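Local atomic coordinates of endoglucanase, family GH5 (Zobellia galactanivorans, PDB entry 6GL2), a protein that hydrolyses hemicellulose, probably with mixed-linked glucan among its substrates, as a family 5 glycoside hydrolase of a marine bacterium. Residues R10-A13 against L19-G22; E53-G58 against L96-Y101; K60-P65 against E89-F94. One frame throughout, in Å; residues are numbered along the deposited sequence.

Contact 1 (R10-A13 against L19-G22)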
loop_
_atom_site.group_PDB
_atom_site.type_symbol
_atom_site.label_atom_id
_atom_site.label_comp_id
_atom_site.label_asym_id
_atom_site.label_seq_id
_atom_site.Cartn_x
_atom_site.Cartn_y
_atom_site.Cartn_z
ATOM N N ARG A 10 -18.163 12.011 -1.078
ATOM C CA ARG A 10 -18.053 13.271 -0.320
ATOM C C ARG A 10 -17.198 14.314 -0.979
ATOM O O ARG A 10 -16.330 14.029 -1.773
ATOM C CB ARG A 10 -17.524 13.006 1.050
ATOM C CG ARG A 10 -18.317 12.074 1.943
ATOM C CD ARG A 10 -17.552 11.613 3.142
ATOM N NE ARG A 10 -16.610 10.531 2.804
ATOM C CZ ARG A 10 -15.875 9.903 3.697
ATOM N NH1 ARG A 10 -15.883 10.228 4.978
ATOM N NH2 ARG A 10 -15.130 8.850 3.251
ATOM N N GLU A 11 -17.428 15.585 -0.597
ATOM C CA GLU A 11 -16.450 16.645 -0.858
ATOM C C GLU A 11 -15.624 16.579 0.448
ATOM O O GLU A 11 -16.107 16.870 1.547
ATOM C CB GLU A 11 -17.103 18.035 -1.051
ATOM C CG GLU A 11 -17.945 18.142 -2.350
ATOM C CD GLU A 11 -17.180 18.320 -3.634
ATOM O OE1 GLU A 11 -17.833 18.509 -4.719
ATOM O OE2 GLU A 11 -15.923 18.342 -3.616
ATOM N N ILE A 12 -14.415 16.014 0.352
ATOM C CA ILE A 12 -13.556 15.782 1.461
ATOM C C ILE A 12 -12.110 15.906 1.091
ATOM O O ILE A 12 -11.658 15.310 0.130
ATOM C CB ILE A 12 -13.844 14.431 2.149
ATOM C CG1 ILE A 12 -13.067 14.269 3.473
ATOM C CG2 ILE A 12 -13.658 13.246 1.164
ATOM C CD1 ILE A 12 -13.495 13.095 4.313
ATOM N N ALA A 13 -11.372 16.715 1.842
ATOM C CA ALA A 13 -9.972 16.993 1.572
ATOM C C ALA A 13 -9.175 15.720 1.962
ATOM O O ALA A 13 -9.473 15.055 2.957
ATOM C CB ALA A 13 -9.481 18.191 2.441
ATOM N N LEU A 19 -7.223 10.966 8.011
ATOM C CA LEU A 19 -7.617 10.758 9.420
ATOM C C LEU A 19 -8.751 9.732 9.541
ATOM O O LEU A 19 -8.722 8.854 10.444
ATOM C CB LEU A 19 -8.018 12.066 10.115
ATOM C CG LEU A 19 -6.885 13.087 10.226
ATOM C CD1 LEU A 19 -7.468 14.327 10.880
ATOM C CD2 LEU A 19 -5.765 12.594 11.064
ATOM N N ASP A 20 -9.763 9.885 8.691
ATOM C CA ASP A 20 -10.922 8.943 8.749
ATOM C C ASP A 20 -10.546 7.474 8.430
ATOM O O ASP A 20 -11.171 6.590 8.962
ATOM C CB ASP A 20 -11.954 9.376 7.729
ATOM C CG ASP A 20 -12.684 10.667 8.099
ATOM O OD1 ASP A 20 -12.450 11.219 9.194
ATOM O OD2 ASP A 20 -13.429 11.130 7.188
ATOM N N MET A 21 -9.440 7.296 7.734
ATOM C CA MET A 21 -8.948 5.936 7.392
ATOM C C MET A 21 -8.475 5.202 8.703
ATOM O O MET A 21 -8.290 3.979 8.630
ATOM C CB MET A 21 -7.846 5.986 6.366
ATOM C CG MET A 21 -8.317 6.342 4.999
ATOM S SD MET A 21 -6.958 6.579 3.829
ATOM C CE MET A 21 -6.314 4.909 3.663
ATOM N N GLY A 22 -8.177 5.910 9.819
ATOM C CA GLY A 22 -7.827 5.238 10.994
ATOM C C GLY A 22 -6.497 4.467 10.827
ATOM O O GLY A 22 -5.529 4.984 10.266
#

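Contact 2 (E53-G58 against L96-Y101)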
loop_
_atom_site.group_PDB
_atom_site.type_symbol
_atom_site.label_atom_id
_atom_site.label_comp_id
_atom_site.label_asym_id
_atom_site.label_seq_id
_atom_site.Cartn_x
_atom_site.Cartn_y
_atom_site.Cartn_z
ATOM N N GLU A 53 -12.931 -10.360 11.295
ATOM C CA GLU A 53 -12.094 -10.266 12.468
ATOM C C GLU A 53 -11.186 -9.035 12.415
ATOM O O GLU A 53 -10.860 -8.413 13.454
ATOM C CB GLU A 53 -11.213 -11.460 12.628
ATOM C CG GLU A 53 -12.032 -12.714 12.925
ATOM C CD GLU A 53 -12.962 -12.556 14.131
ATOM O OE1 GLU A 53 -12.516 -12.009 15.159
ATOM O OE2 GLU A 53 -14.133 -12.986 14.057
ATOM N N ILE A 54 -10.707 -8.681 11.240
ATOM C CA ILE A 54 -9.863 -7.460 11.055
ATOM C C ILE A 54 -10.671 -6.264 11.508
ATOM O O ILE A 54 -10.177 -5.362 12.228
ATOM C CB ILE A 54 -9.391 -7.335 9.604
ATOM C CG1 ILE A 54 -8.669 -8.638 9.143
ATOM C CG2 ILE A 54 -8.448 -6.127 9.444
ATOM C CD1 ILE A 54 -7.507 -9.080 9.968
ATOM N N ALA A 55 -11.934 -6.120 11.043
ATOM C CA ALA A 55 -12.776 -5.018 11.431
ATOM C C ALA A 55 -13.135 -5.098 12.887
ATOM O O ALA A 55 -13.157 -3.998 13.559
ATOM C CB ALA A 55 -14.046 -5.041 10.582
ATOM N N LYS A 56 -13.399 -6.231 13.477
ATOM C CA LYS A 56 -13.785 -6.305 14.883
ATOM C C LYS A 56 -12.698 -5.867 15.774
ATOM O O LYS A 56 -12.936 -5.369 16.852
ATOM C CB LYS A 56 -14.213 -7.739 15.225
ATOM C CG LYS A 56 -15.583 -8.143 14.649
ATOM C CD LYS A 56 -15.847 -9.646 14.416
ATOM C CE LYS A 56 -15.943 -10.351 15.706
ATOM N NZ LYS A 56 -16.145 -11.845 15.527
ATOM N N MET A 57 -11.439 -6.072 15.365
ATOM C CA MET A 57 -10.237 -5.659 16.134
ATOM C C MET A 57 -10.087 -4.159 16.106
ATOM O O MET A 57 -9.413 -3.612 16.988
ATOM C CB MET A 57 -9.012 -6.455 15.589
ATOM C CG MET A 57 -7.688 -6.008 16.148
ATOM S SD MET A 57 -7.519 -6.147 17.941
ATOM C CE MET A 57 -7.194 -7.910 18.103
ATOM N N GLY A 58 -10.691 -3.488 15.156
ATOM C CA GLY A 58 -10.691 -2.034 15.125
ATOM C C GLY A 58 -9.932 -1.354 13.979
ATOM O O GLY A 58 -9.842 -0.161 13.955
ATOM N N LEU A 96 -15.785 -3.497 2.665
ATOM C CA LEU A 96 -16.762 -2.416 2.598
ATOM C C LEU A 96 -17.982 -2.688 3.405
ATOM O O LEU A 96 -18.515 -1.773 4.093
ATOM C CB LEU A 96 -17.183 -2.086 1.131
ATOM C CG LEU A 96 -16.037 -1.539 0.258
ATOM C CD1 LEU A 96 -16.424 -1.636 -1.251
ATOM C CD2 LEU A 96 -15.586 -0.100 0.654
ATOM N N GLU A 97 -18.454 -3.907 3.442
ATOM C CA GLU A 97 -19.609 -4.376 4.288
ATOM C C GLU A 97 -19.364 -4.248 5.754
ATOM O O GLU A 97 -20.314 -4.212 6.565
ATOM C CB GLU A 97 -19.935 -5.832 3.971
ATOM C CG GLU A 97 -20.590 -6.005 2.610
ATOM C CD GLU A 97 -20.464 -7.361 1.999
ATOM O OE1 GLU A 97 -20.040 -8.313 2.680
ATOM O OE2 GLU A 97 -20.826 -7.383 0.784
ATOM N N ASN A 98 -18.094 -4.201 6.179
ATOM C CA ASN A 98 -17.624 -4.012 7.508
ATOM C C ASN A 98 -17.380 -2.538 7.809
ATOM O O ASN A 98 -16.730 -2.230 8.806
ATOM C CB ASN A 98 -16.386 -4.865 7.786
ATOM C CG ASN A 98 -16.712 -6.261 8.227
ATOM O OD1 ASN A 98 -17.172 -6.497 9.376
ATOM N ND2 ASN A 98 -16.493 -7.249 7.378
ATOM N N GLU A 99 -17.800 -1.667 6.901
ATOM C CA GLU A 99 -17.650 -0.247 7.093
ATOM C C GLU A 99 -16.200 0.230 6.956
ATOM O O GLU A 99 -15.863 1.301 7.476
ATOM C CB GLU A 99 -18.332 0.258 8.390
ATOM C CG GLU A 99 -19.818 -0.141 8.440
ATOM C CD GLU A 99 -20.536 0.395 7.211
ATOM O OE1 GLU A 99 -20.694 1.628 7.126
ATOM O OE2 GLU A 99 -20.917 -0.376 6.325
ATOM N N MET A 100 -15.326 -0.566 6.364
ATOM C CA MET A 100 -13.919 -0.220 6.181
ATOM C C MET A 100 -13.680 0.503 4.869
ATOM O O MET A 100 -14.427 0.387 3.908
ATOM C CB MET A 100 -13.070 -1.490 6.206
ATOM C CG MET A 100 -13.203 -2.298 7.494
ATOM S SD MET A 100 -12.342 -3.880 7.379
ATOM C CE MET A 100 -10.657 -3.313 7.737
ATOM N N TYR A 101 -12.566 1.226 4.861
ATOM C CA TYR A 101 -11.947 1.696 3.640
ATOM C C TYR A 101 -11.209 0.480 3.002
ATOM O O TYR A 101 -10.731 -0.365 3.772
ATOM C CB TYR A 101 -10.918 2.800 3.908
ATOM C CG TYR A 101 -11.571 4.127 4.322
ATOM C CD1 TYR A 101 -11.906 4.356 5.628
ATOM C CD2 TYR A 101 -11.882 5.031 3.394
ATOM C CE1 TYR A 101 -12.591 5.557 6.016
ATOM C CE2 TYR A 101 -12.512 6.282 3.739
ATOM C CZ TYR A 101 -12.884 6.445 5.017
ATOM O OH TYR A 101 -13.542 7.615 5.379
#

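Contact 3 (K60-P65 against E89-F94)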
loop_
_atom_site.group_PDB
_atom_site.type_symbol
_atom_site.label_atom_id
_atom_site.label_comp_id
_atom_site.label_asym_id
_atom_site.label_seq_id
_atom_site.Cartn_x
_atom_site.Cartn_y
_atom_site.Cartn_z
ATOM N N LYS A 60 -9.680 0.188 10.549
ATOM C CA LYS A 60 -10.628 0.902 9.745
ATOM C C LYS A 60 -10.393 0.794 8.216
ATOM O O LYS A 60 -11.263 1.037 7.422
ATOM C CB LYS A 60 -10.737 2.377 10.226
ATOM C CG LYS A 60 -11.782 3.145 9.508
ATOM C CD LYS A 60 -13.210 2.639 9.736
ATOM C CE LYS A 60 -14.345 3.553 9.190
ATOM N NZ LYS A 60 -15.680 3.098 9.586
ATOM N N THR A 61 -9.159 0.394 7.892
ATOM C CA THR A 61 -8.709 0.315 6.476
ATOM C C THR A 61 -8.131 -1.066 6.206
ATOM O O THR A 61 -7.361 -1.591 6.999
ATOM C CB THR A 61 -7.685 1.358 6.085
ATOM O OG1 THR A 61 -8.290 2.653 6.231
ATOM C CG2 THR A 61 -7.142 1.271 4.677
ATOM N N LEU A 62 -8.616 -1.727 5.142
ATOM C CA LEU A 62 -8.030 -2.881 4.548
ATOM C C LEU A 62 -7.231 -2.482 3.332
ATOM O O LEU A 62 -7.750 -1.892 2.393
ATOM C CB LEU A 62 -9.076 -3.894 4.108
ATOM C CG LEU A 62 -8.532 -5.200 3.492
ATOM C CD1 LEU A 62 -7.849 -6.043 4.517
ATOM C CD2 LEU A 62 -9.617 -5.954 2.724
ATOM N N ARG A 63 -5.930 -2.827 3.306
ATOM C CA ARG A 63 -5.180 -2.706 2.066
ATOM C C ARG A 63 -5.186 -4.138 1.406
ATOM O O ARG A 63 -4.920 -5.131 2.082
ATOM C CB ARG A 63 -3.738 -2.203 2.263
ATOM C CG ARG A 63 -2.934 -2.069 0.966
ATOM C CD ARG A 63 -1.786 -1.126 1.153
ATOM N NE ARG A 63 -0.887 -0.973 -0.001
ATOM C CZ ARG A 63 0.231 -1.693 -0.189
ATOM N NH1 ARG A 63 0.557 -2.659 0.577
ATOM N NH2 ARG A 63 1.052 -1.318 -1.151
ATOM N N LEU A 64 -5.641 -4.138 0.168
ATOM C CA LEU A 64 -5.899 -5.329 -0.637
ATOM C C LEU A 64 -4.930 -5.294 -1.805
ATOM O O LEU A 64 -5.242 -4.871 -2.932
ATOM C CB LEU A 64 -7.386 -5.270 -1.119
ATOM C CG LEU A 64 -7.842 -6.395 -2.019
ATOM C CD1 LEU A 64 -7.455 -7.746 -1.417
ATOM C CD2 LEU A 64 -9.376 -6.231 -2.236
ATOM N N PRO A 65 -3.689 -5.764 -1.528
ATOM C CA PRO A 65 -2.715 -5.733 -2.638
ATOM C C PRO A 65 -3.024 -6.856 -3.653
ATOM O O PRO A 65 -3.450 -7.932 -3.308
ATOM C CB PRO A 65 -1.427 -6.025 -1.859
ATOM C CG PRO A 65 -1.821 -6.807 -0.667
ATOM C CD PRO A 65 -3.133 -6.251 -0.306
ATOM N N GLU A 89 -13.082 -8.045 -6.394
ATOM C CA GLU A 89 -14.291 -7.344 -5.963
ATOM C C GLU A 89 -14.938 -8.001 -4.736
ATOM O O GLU A 89 -15.443 -7.298 -3.882
ATOM C CB GLU A 89 -15.214 -7.244 -7.178
ATOM C CG GLU A 89 -16.500 -6.501 -6.898
ATOM C CD GLU A 89 -17.297 -6.099 -8.160
ATOM O OE1 GLU A 89 -17.181 -6.836 -9.130
ATOM O OE2 GLU A 89 -18.202 -5.200 -8.022
ATOM N N ALA A 90 -14.972 -9.308 -4.742
ATOM C CA ALA A 90 -15.558 -9.962 -3.620
ATOM C C ALA A 90 -14.869 -9.601 -2.299
ATOM O O ALA A 90 -15.550 -9.361 -1.302
ATOM C CB ALA A 90 -15.528 -11.454 -3.829
ATOM N N ILE A 91 -13.531 -9.628 -2.286
ATOM C CA ILE A 91 -12.816 -9.297 -1.064
ATOM C C ILE A 91 -13.001 -7.857 -0.685
ATOM O O ILE A 91 -13.205 -7.469 0.452
ATOM C CB ILE A 91 -11.336 -9.691 -1.152
ATOM C CG1 ILE A 91 -11.149 -11.143 -1.434
ATOM C CG2 ILE A 91 -10.545 -9.202 0.071
ATOM C CD1 ILE A 91 -9.768 -11.551 -1.872
ATOM N N ALA A 92 -12.965 -6.993 -1.700
ATOM C CA ALA A 92 -13.248 -5.594 -1.425
ATOM C C ALA A 92 -14.579 -5.384 -0.705
ATOM O O ALA A 92 -14.728 -4.591 0.219
ATOM C CB ALA A 92 -13.191 -4.766 -2.702
ATOM N N ASN A 93 -15.592 -6.085 -1.212
ATOM C CA ASN A 93 -16.932 -6.012 -0.583
ATOM C C ASN A 93 -16.960 -6.581 0.774
ATOM O O ASN A 93 -17.658 -6.021 1.625
ATOM C CB ASN A 93 -17.999 -6.677 -1.465
ATOM C CG ASN A 93 -18.441 -5.719 -2.500
ATOM O OD1 ASN A 93 -18.039 -5.764 -3.585
ATOM N ND2 ASN A 93 -19.103 -4.640 -2.060
ATOM N N PHE A 94 -16.156 -7.582 1.106
ATOM C CA PHE A 94 -16.084 -8.095 2.480
ATOM C C PHE A 94 -15.720 -6.926 3.415
ATOM O O PHE A 94 -16.233 -6.812 4.538
ATOM C CB PHE A 94 -15.055 -9.154 2.702
ATOM C CG PHE A 94 -15.231 -10.439 1.933
ATOM C CD1 PHE A 94 -16.428 -10.893 1.483
ATOM C CD2 PHE A 94 -14.113 -11.222 1.690
ATOM C CE1 PHE A 94 -16.542 -12.142 0.779
ATOM C CE2 PHE A 94 -14.229 -12.401 0.989
ATOM C CZ PHE A 94 -15.422 -12.795 0.599
#

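Contact 1 (R10-A13 against L19-G22)
The guanidinium of Arg10 and the carboxylate of Asp20 approach from opposite directions, their planes only 14° apart. One face of the guanidinium carries the Ile12 methyl CD1, which sits 3.7 Å above the plane and is displaced toward the rim. Asp20 OD2 arrives obliquely and forms a salt bridge with Arg10 NH1 at 3.4 Å. At that length the pairing is loose and largely electrostatic. Stronger bonds fix the rotation of the guanidinium: NE pairs with Asp143, and NH2 is hydrogen-bonded to the hydroxyl of Tyr101. Ile12 is extended through both torsions (chi1 -171°, chi2 169°), which carries CD1 away from its own backbone and beside the carboxylate, 3.5 Å from Asp20 OD2. The same methyl thus lies against both charged groups. The other oxygen of Asp20, OD1, lies near the carboxylate of Glu16; this like charge would tend to raise the proton affinity of Asp20, whereas Arg10 should act against it. The first segment leads into helix 14-20, with Ala13 as its N-cap; the second carries its last residues to Gly22, the first to leave helical angles, at positive phi. A bond from Gly22 N to Leu19 O (3.1 Å) closes the last turn. Arg10 and Ile12 both rest on Phe17, so the N-terminal loop folds back along helix 14-20. That helix lies at the N-terminal end of the barrel, with Asp20 and Met21 packed on strand 101-105 and Arg10 reaching Tyr144, just ahead of strand 145-148.

Contact 2 (E53-G58 against L96-Y101)
Met100 reaches helix 48-57 with its SD and CE. Nearer its own backbone, Met100 CB lies 3.3 Å from Lys60 O, at the backbone leading into strand 61-64. The next atom, CG, runs alongside Asn98 CB of its own segment, and Met100 SD then rests on the methyl of Ala55, 3.8 Å from Ala55 CB. Here the chain bends (chi3 81°), turning CE inward, where it touches Ile54 CG2 at 4.0 Å. The two side chains cross at about a right angle; Ile54 offers its CG2 branch, while its CG1 branch leads away from Met100. Ala55 is the centre of the contact, its methyl flanked by SD and by Asn98. Asn98 CB is 3.7 Å from Ala55 CB. Asn98 presents CB and the CG-OD1 part of its amide, with the methyl lying above the amide plane. The amide is held by ND2, which donates to Phe94 O in the preceding turn and to Asp52 OD1 on helix 48-57, so a polar tie accompanies the apolar packing. Farther round the helix, Lys56 NZ makes a salt bridge to Glu53 OE2 (2.7 Å) from the syn side, 24° out of the carboxylate plane. Both helices end in Schellman motifs, with Gly58 and Glu99 at positive phi; Glu99 N bonds Leu96 O (2.9 Å). The contact therefore joins two helix C-termini on the outside of the barrel. Beneath them Met100 also covers Leu62 of strand 61-64, Ile54 and Met57 turn to Trp326, and the chain enters strand 101-105 at Tyr101.

Contact 3 (K60-P65 against E89-F94)
Leu64 spreads both its methyls over the beta-branch of Ile91. Leu64 CD1 is 3.7 Å from Ile91 CG2, and CD2 lies 3.9 Å from the same methyl, so CG2 nestles against the fork of the leucine. The two side chains cross at a slant. Leu64 CD2 goes on past Ile91 to the helix backbone, lying against both Ala92 N at 3.7 Å and the small Ala92 CB at 4.1 Å. With CG trans to its backbone nitrogen (chi1 178°), Leu64 extends straight out from the strand toward the helix. Ile91 meets it with CG2, which is likewise trans to N, while CG1 swings off beside the nitrogen. Leu62, two residues earlier on the same strand face, adds a looser contact from CD2 to Ile91 CG2 at 4.3 Å. Ile91 is thus approached by both outward-facing leucines, and the whole patch is buried and apolar. Thr61 and Arg63, alternating with these leucines along the strand, face the barrel interior, where Arg63 pairs with Glu148 and Glu275. On the far side of the helix, the carboxylate of Glu89 is held by Arg137 and Tyr141. The ring of Phe94 lies with one face over Ala90 O, 3.3 Å above the ring plane and offset toward its rim. Strand 61-64 and the helical segment run nearly antiparallel, at 168°, with axes 9.7 Å apart. This is the strand-to-helix layer of a beta-alpha-beta crossover in a TIM barrel: helix 82-96 packs outside the sheet and returns the chain to strand 101-105, next to strand 61-64. Phe94 packs against Lys48 and Ile51 of helix 48-57 in the outer layer.

Contact 3 is nested in the chain loop closed by contact 2, and their centres are about 9 Å apart. Strand pairing joins them through Leu62 N and Tyr101 O at 2.9 Å, and Lys60 NZ reaches Glu99 O at 2.8 Å. Contact 1, earlier in the chain, lies with its centre about 16 Å from that of contact 2 and 17 Å from that of contact 3. Its links run to the beginnings of two barrel strands: Arg10 NH2 meets Tyr101 OH at 2.9 Å, and Met21 O meets Thr61 OG1 at 2.7 Å. All three contacts lie away from the magnesium site formed by Asp240, Thr242 and Asp248, which holds no ion in this chain.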